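Local coordinates for protein AGR_L_2016p (Agrobacterium tumefaciens, PDB 2GVH) that probably hydrolyses the thioester bond of acyl-CoAs, as an acyl-CoA hydrolase built from two hotdog thioesterase domains in one chain, at residues 68-73 / 246-251; 166-171 / 216-221. All coordinates share one frame; numbering follows the deposited sequence.

Contact 1: residues 68-73 / 246-251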
ATOM      1  N   ARG B  68       7.194 -21.826 -15.209  1.00 65.47           N
ATOM      2  CA  ARG B  68       5.777 -22.059 -14.952  1.00 65.93           C
ATOM      3  C   ARG B  68       5.604 -22.942 -13.713  1.00 66.28           C
ATOM      4  O   ARG B  68       5.035 -24.044 -13.786  1.00 66.22           O
ATOM      5  CB  ARG B  68       5.111 -22.695 -16.198  1.00 66.19           C
ATOM      6  CG  ARG B  68       5.130 -21.827 -17.492  1.00 68.32           C
ATOM      7  CD  ARG B  68       4.354 -20.532 -17.306  1.00 69.04           C
ATOM      8  NE  ARG B  68       4.473 -19.584 -18.421  1.00 73.60           N
ATOM      9  CZ  ARG B  68       4.025 -18.320 -18.369  1.00 76.11           C
ATOM     10  NH1 ARG B  68       3.446 -17.868 -17.271  1.00 76.68           N
ATOM     11  NH2 ARG B  68       4.147 -17.494 -19.402  1.00 73.39           N
ATOM     12  N   THR B  69       6.140 -22.469 -12.589  1.00 66.76           N
ATOM     13  CA  THR B  69       6.131 -23.215 -11.325  1.00 67.38           C
ATOM     14  C   THR B  69       6.456 -22.218 -10.228  1.00 67.96           C
ATOM     15  O   THR B  69       6.964 -21.167 -10.539  1.00 68.82           O
ATOM     16  CB  THR B  69       7.169 -24.374 -11.349  1.00 68.35           C
ATOM     17  OG1 THR B  69       6.969 -25.237 -10.225  1.00 68.54           O
ATOM     18  CG2 THR B  69       8.603 -23.846 -11.352  1.00 66.51           C
ATOM     19  N   PRO B  70       6.141 -22.513  -8.949  1.00 68.53           N
ATOM     20  CA  PRO B  70       6.520 -21.504  -7.941  1.00 67.70           C
ATOM     21  C   PRO B  70       8.044 -21.377  -7.788  1.00 67.32           C
ATOM     22  O   PRO B  70       8.763 -22.367  -7.936  1.00 69.36           O
ATOM     23  CB  PRO B  70       5.889 -22.028  -6.645  1.00 66.86           C
ATOM     24  CG  PRO B  70       4.882 -23.059  -7.086  1.00 68.47           C
ATOM     25  CD  PRO B  70       5.440 -23.656  -8.338  1.00 69.02           C
ATOM     26  N   PHE B  71       8.511 -20.160  -7.529  1.00 64.80           N
ATOM     27  CA  PHE B  71       9.920 -19.860  -7.291  1.00 62.11           C
ATOM     28  C   PHE B  71      10.146 -19.096  -5.999  1.00 61.50           C
ATOM     29  O   PHE B  71       9.321 -18.283  -5.593  1.00 61.58           O
ATOM     30  CB  PHE B  71      10.462 -18.975  -8.406  1.00 60.44           C
ATOM     31  CG  PHE B  71      10.859 -19.719  -9.621  1.00 60.53           C
ATOM     32  CD1 PHE B  71      12.103 -20.269  -9.722  1.00 58.53           C
ATOM     33  CD2 PHE B  71       9.970 -19.884 -10.663  1.00 63.44           C
ATOM     34  CE1 PHE B  71      12.464 -20.965 -10.836  1.00 60.86           C
ATOM     35  CE2 PHE B  71      10.320 -20.582 -11.776  1.00 57.39           C
ATOM     36  CZ  PHE B  71      11.571 -21.116 -11.873  1.00 61.43           C
ATOM     37  N   VAL B  72      11.295 -19.326  -5.385  1.00 61.37           N
ATOM     38  CA  VAL B  72      11.763 -18.464  -4.312  1.00 60.33           C
ATOM     39  C   VAL B  72      13.130 -17.904  -4.665  1.00 63.11           C
ATOM     40  O   VAL B  72      13.817 -18.395  -5.581  1.00 64.25           O
ATOM     41  CB  VAL B  72      11.877 -19.203  -2.977  1.00 62.01           C
ATOM     42  CG1 VAL B  72      10.501 -19.597  -2.489  1.00 61.34           C
ATOM     43  CG2 VAL B  72      12.844 -20.434  -3.084  1.00 52.22           C
ATOM     44  N   THR B  73      13.530 -16.884  -3.926  1.00 63.08           N
ATOM     45  CA  THR B  73      14.821 -16.285  -4.101  1.00 62.39           C
ATOM     46  C   THR B  73      15.781 -16.936  -3.134  1.00 61.97           C
ATOM     47  O   THR B  73      15.682 -16.742  -1.922  1.00 63.59           O
ATOM     48  CB  THR B  73      14.737 -14.822  -3.883  1.00 61.20           C
ATOM     49  OG1 THR B  73      13.811 -14.296  -4.824  1.00 68.94           O
ATOM     50  CG2 THR B  73      16.067 -14.177  -4.120  1.00 63.48           C
ATOM     51  N   ASN B 246      -1.722 -15.873 -16.725  1.00 70.13           N
ATOM     52  CA  ASN B 246      -1.652 -16.730 -15.564  1.00 71.22           C
ATOM     53  C   ASN B 246      -0.217 -17.151 -15.382  1.00 71.40           C
ATOM     54  O   ASN B 246       0.375 -17.738 -16.291  1.00 70.91           O
ATOM     55  CB  ASN B 246      -2.530 -17.960 -15.738  1.00 71.90           C
ATOM     56  CG  ASN B 246      -2.684 -18.738 -14.451  1.00 77.05           C
ATOM     57  OD1 ASN B 246      -1.770 -19.450 -14.024  1.00 75.61           O
ATOM     58  ND2 ASN B 246      -3.846 -18.594 -13.814  1.00 76.51           N
ATOM     59  N   LEU B 247       0.340 -16.858 -14.211  1.00 72.63           N
ATOM     60  CA  LEU B 247       1.747 -17.104 -13.976  1.00 73.62           C
ATOM     61  C   LEU B 247       2.154 -18.572 -14.135  1.00 74.27           C
ATOM     62  O   LEU B 247       3.156 -18.872 -14.763  1.00 75.65           O
ATOM     63  CB  LEU B 247       2.173 -16.537 -12.627  1.00 74.57           C
ATOM     64  CG  LEU B 247       2.630 -15.063 -12.665  1.00 76.66           C
ATOM     65  CD1 LEU B 247       3.328 -14.703 -11.362  1.00 76.07           C
ATOM     66  CD2 LEU B 247       3.552 -14.748 -13.861  1.00 78.47           C
ATOM     67  N   LEU B 248       1.358 -19.484 -13.600  1.00 73.59           N
ATOM     68  CA  LEU B 248       1.749 -20.876 -13.554  1.00 72.68           C
ATOM     69  C   LEU B 248       1.407 -21.618 -14.838  1.00 73.28           C
ATOM     70  O   LEU B 248       2.146 -22.491 -15.255  1.00 72.44           O
ATOM     71  CB  LEU B 248       1.135 -21.566 -12.333  1.00 72.60           C
ATOM     72  CG  LEU B 248       1.533 -20.979 -10.970  1.00 70.73           C
ATOM     73  CD1 LEU B 248       0.668 -21.527  -9.817  1.00 66.61           C
ATOM     74  CD2 LEU B 248       3.012 -21.190 -10.699  1.00 65.30           C
ATOM     75  N   THR B 249       0.293 -21.257 -15.466  1.00 74.12           N
ATOM     76  CA  THR B 249      -0.165 -21.956 -16.676  1.00 73.59           C
ATOM     77  C   THR B 249       0.326 -21.254 -17.940  1.00 72.56           C
ATOM     78  O   THR B 249       0.605 -21.912 -18.941  1.00 72.98           O
ATOM     79  CB  THR B 249      -1.722 -22.092 -16.747  1.00 74.69           C
ATOM     80  OG1 THR B 249      -2.314 -20.835 -17.134  1.00 74.82           O
ATOM     81  CG2 THR B 249      -2.312 -22.539 -15.393  1.00 74.04           C
ATOM     82  N   GLY B 250       0.404 -19.920 -17.894  1.00 70.80           N
ATOM     83  CA  GLY B 250       0.811 -19.123 -19.060  1.00 69.61           C
ATOM     84  C   GLY B 250      -0.332 -18.590 -19.917  1.00 68.12           C
ATOM     85  O   GLY B 250      -0.115 -17.983 -20.973  1.00 67.68           O
ATOM     86  N   GLU B 251      -1.559 -18.822 -19.469  1.00 65.93           N
ATOM     87  CA  GLU B 251      -2.724 -18.486 -20.259  1.00 65.98           C
ATOM     88  C   GLU B 251      -2.877 -16.957 -20.347  1.00 67.55           C
ATOM     89  O   GLU B 251      -2.982 -16.265 -19.331  1.00 68.48           O
ATOM     90  CB  GLU B 251      -3.964 -19.124 -19.637  1.00 65.03           C
ATOM     91  CG  GLU B 251      -5.120 -19.331 -20.635  1.00 68.41           C
ATOM     92  CD  GLU B 251      -6.412 -19.827 -19.981  1.00 68.14           C
ATOM     93  OE1 GLU B 251      -6.468 -19.901 -18.726  1.00 85.73           O
ATOM     94  OE2 GLU B 251      -7.362 -20.142 -20.751  1.00 81.76           O
TER
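R68 reaches across from the end of helix 49-67 to the hairpin loop 246-251, joining the first hotdog domain of this double-hotdog chain to the second. R68, the first residue after the helix, has positive phi, and its side chain bends at chi2 (-62°), which turns CD toward the loop. Its guanidinium then lies flat against G250, whose CA sits 3.3 Å above the plane, over the centre of the group. Glycine suits this position because its backbone angles (phi 94°, psi 5°) would jam a CB against the preceding carbonyl. At the edge of the same group, NH1 donates to L247 O at 2.7 Å. The oxygen lies nearly in the guanidinium plane, whereas NH1 stands well above the carbonyl plane of L247. NH2 adds a salt bridge to E245, near the end of the strand leading into the loop. An Asx motif braces the loop itself, N246 OD1 accepting from T249 N at 3.1 Å. L248 supplies the apolar half: its side chain crosses the P70 ring at about a right angle, with CD2 4.2 Å from P70 CD. L247 packs instead on F60 and T64 of helix 49-67, and P70 also packs on R176 of the second subunit. L248 CD2 comes nearer still to the backbone beside the proline, 3.6 Å from T69 C.

Contact 2: residues 166-171 / 216-221. With NA (sodium ion), chain D.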
ATOM      1  N   VAL B 166      -0.626  -8.646  -9.786  1.00 64.49           N
ATOM      2  CA  VAL B 166      -1.880  -8.240  -9.171  1.00 61.78           C
ATOM      3  C   VAL B 166      -1.798  -8.478  -7.652  1.00 64.19           C
ATOM      4  O   VAL B 166      -1.616  -9.603  -7.191  1.00 63.91           O
ATOM      5  CB  VAL B 166      -3.101  -8.984  -9.806  1.00 60.91           C
ATOM      6  CG1 VAL B 166      -4.428  -8.631  -9.104  1.00 60.14           C
ATOM      7  CG2 VAL B 166      -3.241  -8.653 -11.273  1.00 59.58           C
ATOM      8  N   PHE B 167      -1.903  -7.411  -6.873  1.00 66.89           N
ATOM      9  CA  PHE B 167      -1.741  -7.518  -5.415  1.00 68.67           C
ATOM     10  C   PHE B 167      -3.093  -7.713  -4.755  1.00 69.79           C
ATOM     11  O   PHE B 167      -4.105  -7.226  -5.264  1.00 70.80           O
ATOM     12  CB  PHE B 167      -1.099  -6.252  -4.840  1.00 70.14           C
ATOM     13  CG  PHE B 167       0.320  -6.032  -5.275  1.00 75.75           C
ATOM     14  CD1 PHE B 167       1.360  -6.843  -4.792  1.00 79.97           C
ATOM     15  CD2 PHE B 167       0.621  -5.015  -6.182  1.00 80.11           C
ATOM     16  CE1 PHE B 167       2.682  -6.633  -5.198  1.00 82.83           C
ATOM     17  CE2 PHE B 167       1.925  -4.801  -6.608  1.00 80.16           C
ATOM     18  CZ  PHE B 167       2.967  -5.607  -6.106  1.00 84.78           C
ATOM     19  N   PRO B 168      -3.120  -8.388  -3.593  1.00 71.02           N
ATOM     20  CA  PRO B 168      -4.381  -8.538  -2.823  1.00 70.10           C
ATOM     21  C   PRO B 168      -5.137  -7.204  -2.639  1.00 69.96           C
ATOM     22  O   PRO B 168      -6.347  -7.165  -2.797  1.00 70.56           O
ATOM     23  CB  PRO B 168      -3.898  -9.044  -1.463  1.00 69.14           C
ATOM     24  CG  PRO B 168      -2.588  -9.717  -1.755  1.00 72.18           C
ATOM     25  CD  PRO B 168      -1.963  -9.031  -2.929  1.00 68.43           C
ATOM     26  N   ASP B 169      -4.434  -6.117  -2.340  1.00 70.22           N
ATOM     27  CA  ASP B 169      -5.116  -4.827  -2.166  1.00 72.42           C
ATOM     28  C   ASP B 169      -5.828  -4.353  -3.409  1.00 72.58           C
ATOM     29  O   ASP B 169      -6.768  -3.592  -3.323  1.00 74.10           O
ATOM     30  CB  ASP B 169      -4.184  -3.717  -1.662  1.00 74.07           C
ATOM     31  CG  ASP B 169      -3.912  -3.805  -0.139  1.00 81.65           C
ATOM     32  OD1 ASP B 169      -4.465  -4.683   0.567  1.00 72.89           O
ATOM     33  OD2 ASP B 169      -3.100  -2.996   0.362  1.00 91.72           O
ATOM     34  N   GLN B 170      -5.392  -4.803  -4.573  1.00 71.63           N
ATOM     35  CA  GLN B 170      -6.064  -4.416  -5.784  1.00 68.65           C
ATOM     36  C   GLN B 170      -7.240  -5.344  -6.173  1.00 67.92           C
ATOM     37  O   GLN B 170      -7.900  -5.107  -7.208  1.00 67.98           O
ATOM     38  CB  GLN B 170      -5.083  -4.404  -6.922  1.00 67.76           C
ATOM     39  CG  GLN B 170      -3.902  -3.565  -6.718  1.00 67.38           C
ATOM     40  CD  GLN B 170      -2.924  -3.796  -7.804  1.00 67.15           C
ATOM     41  OE1 GLN B 170      -2.288  -4.873  -7.889  1.00 72.16           O
ATOM     42  NE2 GLN B 170      -2.801  -2.837  -8.664  1.00 67.44           N
ATOM     43  N   ALA B 171      -7.481  -6.389  -5.375  1.00 64.32           N
ATOM     44  CA  ALA B 171      -8.557  -7.329  -5.678  1.00 66.18           C
ATOM     45  C   ALA B 171      -9.690  -7.297  -4.632  1.00 68.51           C
ATOM     46  O   ALA B 171      -9.472  -6.963  -3.453  1.00 71.75           O
ATOM     47  CB  ALA B 171      -8.019  -8.769  -5.887  1.00 63.32           C
ATOM     48  N   ILE B 216      -9.806  -9.871 -14.329  1.00 72.51           N
ATOM     49  CA  ILE B 216      -8.428 -10.248 -14.004  1.00 72.38           C
ATOM     50  C   ILE B 216      -8.369 -10.825 -12.602  1.00 73.10           C
ATOM     51  O   ILE B 216      -8.901 -10.223 -11.676  1.00 71.61           O
ATOM     52  CB  ILE B 216      -7.489  -9.008 -14.070  1.00 72.20           C
ATOM     53  CG1 ILE B 216      -7.430  -8.510 -15.507  1.00 70.11           C
ATOM     54  CG2 ILE B 216      -6.072  -9.348 -13.593  1.00 67.91           C
ATOM     55  CD1 ILE B 216      -7.068  -7.089 -15.619  1.00 68.47           C
ATOM     56  N   GLU B 217      -7.690 -11.969 -12.466  1.00 75.62           N
ATOM     57  CA  GLU B 217      -7.579 -12.659 -11.191  1.00 78.35           C
ATOM     58  C   GLU B 217      -6.267 -12.482 -10.427  1.00 80.10           C
ATOM     59  O   GLU B 217      -5.232 -12.155 -10.989  1.00 79.14           O
ATOM     60  CB  GLU B 217      -7.920 -14.132 -11.369  1.00 79.28           C
ATOM     61  CG  GLU B 217      -9.425 -14.350 -11.267  1.00 86.56           C
ATOM     62  CD  GLU B 217      -9.914 -15.504 -12.089  1.00 96.17           C
ATOM     63  OE1 GLU B 217      -9.285 -16.589 -12.020  1.00101.02           O
ATOM     64  OE2 GLU B 217     -10.942 -15.326 -12.784  1.00 95.84           O
ATOM     65  N   ILE B 218      -6.355 -12.690  -9.120  1.00 83.15           N
ATOM     66  CA  ILE B 218      -5.265 -12.481  -8.170  1.00 84.54           C
ATOM     67  C   ILE B 218      -3.936 -13.206  -8.502  1.00 84.84           C
ATOM     68  O   ILE B 218      -2.853 -12.622  -8.329  1.00 86.71           O
ATOM     69  CB  ILE B 218      -5.765 -12.785  -6.704  1.00 85.68           C
ATOM     70  CG1 ILE B 218      -4.758 -12.337  -5.644  1.00 84.86           C
ATOM     71  CG2 ILE B 218      -6.149 -14.268  -6.535  1.00 88.10           C
ATOM     72  CD1 ILE B 218      -4.431 -10.913  -5.707  1.00 87.41           C
ATOM     73  N   GLY B 219      -4.002 -14.444  -8.990  1.00 82.59           N
ATOM     74  CA  GLY B 219      -2.776 -15.189  -9.330  1.00 80.98           C
ATOM     75  C   GLY B 219      -2.167 -14.854 -10.692  1.00 80.79           C
ATOM     76  O   GLY B 219      -1.481 -15.700 -11.321  1.00 80.55           O
ATOM     77  N   GLU B 220      -2.406 -13.627 -11.161  1.00 76.95           N
ATOM     78  CA  GLU B 220      -2.049 -13.264 -12.532  1.00 73.70           C
ATOM     79  C   GLU B 220      -1.199 -12.008 -12.614  1.00 72.96           C
ATOM     80  O   GLU B 220      -1.198 -11.161 -11.682  1.00 72.98           O
ATOM     81  CB  GLU B 220      -3.310 -13.077 -13.397  1.00 73.19           C
ATOM     82  CG  GLU B 220      -4.195 -14.325 -13.560  1.00 73.26           C
ATOM     83  CD  GLU B 220      -5.440 -14.102 -14.418  1.00 75.16           C
ATOM     84  OE1 GLU B 220      -5.911 -12.951 -14.564  1.00 76.70           O
ATOM     85  OE2 GLU B 220      -5.966 -15.098 -14.940  1.00 80.45           O
ATOM     86  N   ILE B 221      -0.474 -11.889 -13.727  1.00 68.99           N
ATOM     87  CA  ILE B 221       0.144 -10.608 -14.048  1.00 67.60           C
ATOM     88  C   ILE B 221      -0.672  -9.854 -15.079  1.00 66.53           C
ATOM     89  O   ILE B 221      -1.326 -10.476 -15.914  1.00 66.80           O
ATOM     90  CB  ILE B 221       1.594 -10.738 -14.504  1.00 66.19           C
ATOM     91  CG1 ILE B 221       1.712 -11.723 -15.672  1.00 70.73           C
ATOM     92  CG2 ILE B 221       2.433 -11.189 -13.362  1.00 70.85           C
ATOM     93  CD1 ILE B 221       2.805 -11.379 -16.607  1.00 66.33           C
TER
HETATM   94 NA    NA D 277      -1.030  -2.244   0.583  1.00 81.38          NA
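V166 and I218 carry most of the apolar contact, V166 through its two methyls and I218 through the CD1 of its longer arm. V166 points at the opposite segment and spreads its two methyls over different partners. CG1, anti to the backbone N (chi1 176°), lies 4.1 Å from I218 CD1, while CG2 approaches I216 CG2 to 3.7 Å, where the two side chains cross obliquely. I218 extends CD1 over the backbone of the facing loop, 3.5 Å from P168 N, and the same methyl reaches the P168 ring and A171 CB. M177 also packs on V166 and I216.

A single hydrogen bond joins the two backbones, from V166 N to E220 O at 3.2 Å, with the donor almost in line with the carbonyl. It carries on the antiparallel pairing of strands 160-165 and 220-231, the outer and neighbouring strands of the second hotdog sheet, just where 166-171 leaves it.

Other polar bonds shape each segment separately. Q170 folds its amide back so that OE1 receives F167 N at 2.8 Å, the donor lying in the plane of the side-chain carbonyl; this closes a loop over the 3-10 turn 168-170, where Q170 N in return donates to F167 O. A type I turn runs from E217 to E220; there E220 OE1 takes E217 N from above the carboxylate plane.

D169 points away from 216-221 and binds the sodium ion through OD2 at 2.2 Å, with D169 OD2 of the second and third subunits as further ligands, an arrangement in which the cation would partly offset the repulsion among the three gathered carboxylates.

In the fold
Both contacts are partly buried and bury nearly equal areas, yet they join different things. Contact 1 links the two hotdog domains through a guanidinium set against a hairpin loop, so a charged group meets backbone carbonyl and glycine, with L248 adding an apolar flank; contact 2 stays within the second domain and rests on aliphatic packing where strand 160-165 ends and strand 220-231 begins. Contact 2 is nested in the chain closed by contact 1, their centres about 14 Å apart, and they touch where L247 CD2 meets I221 CG2 at 3.8 Å. Helix 49-67 borders both, through L247 in one and F167 and I221 in the other. Each also meets the second subunit, but the shared sodium belongs to contact 2.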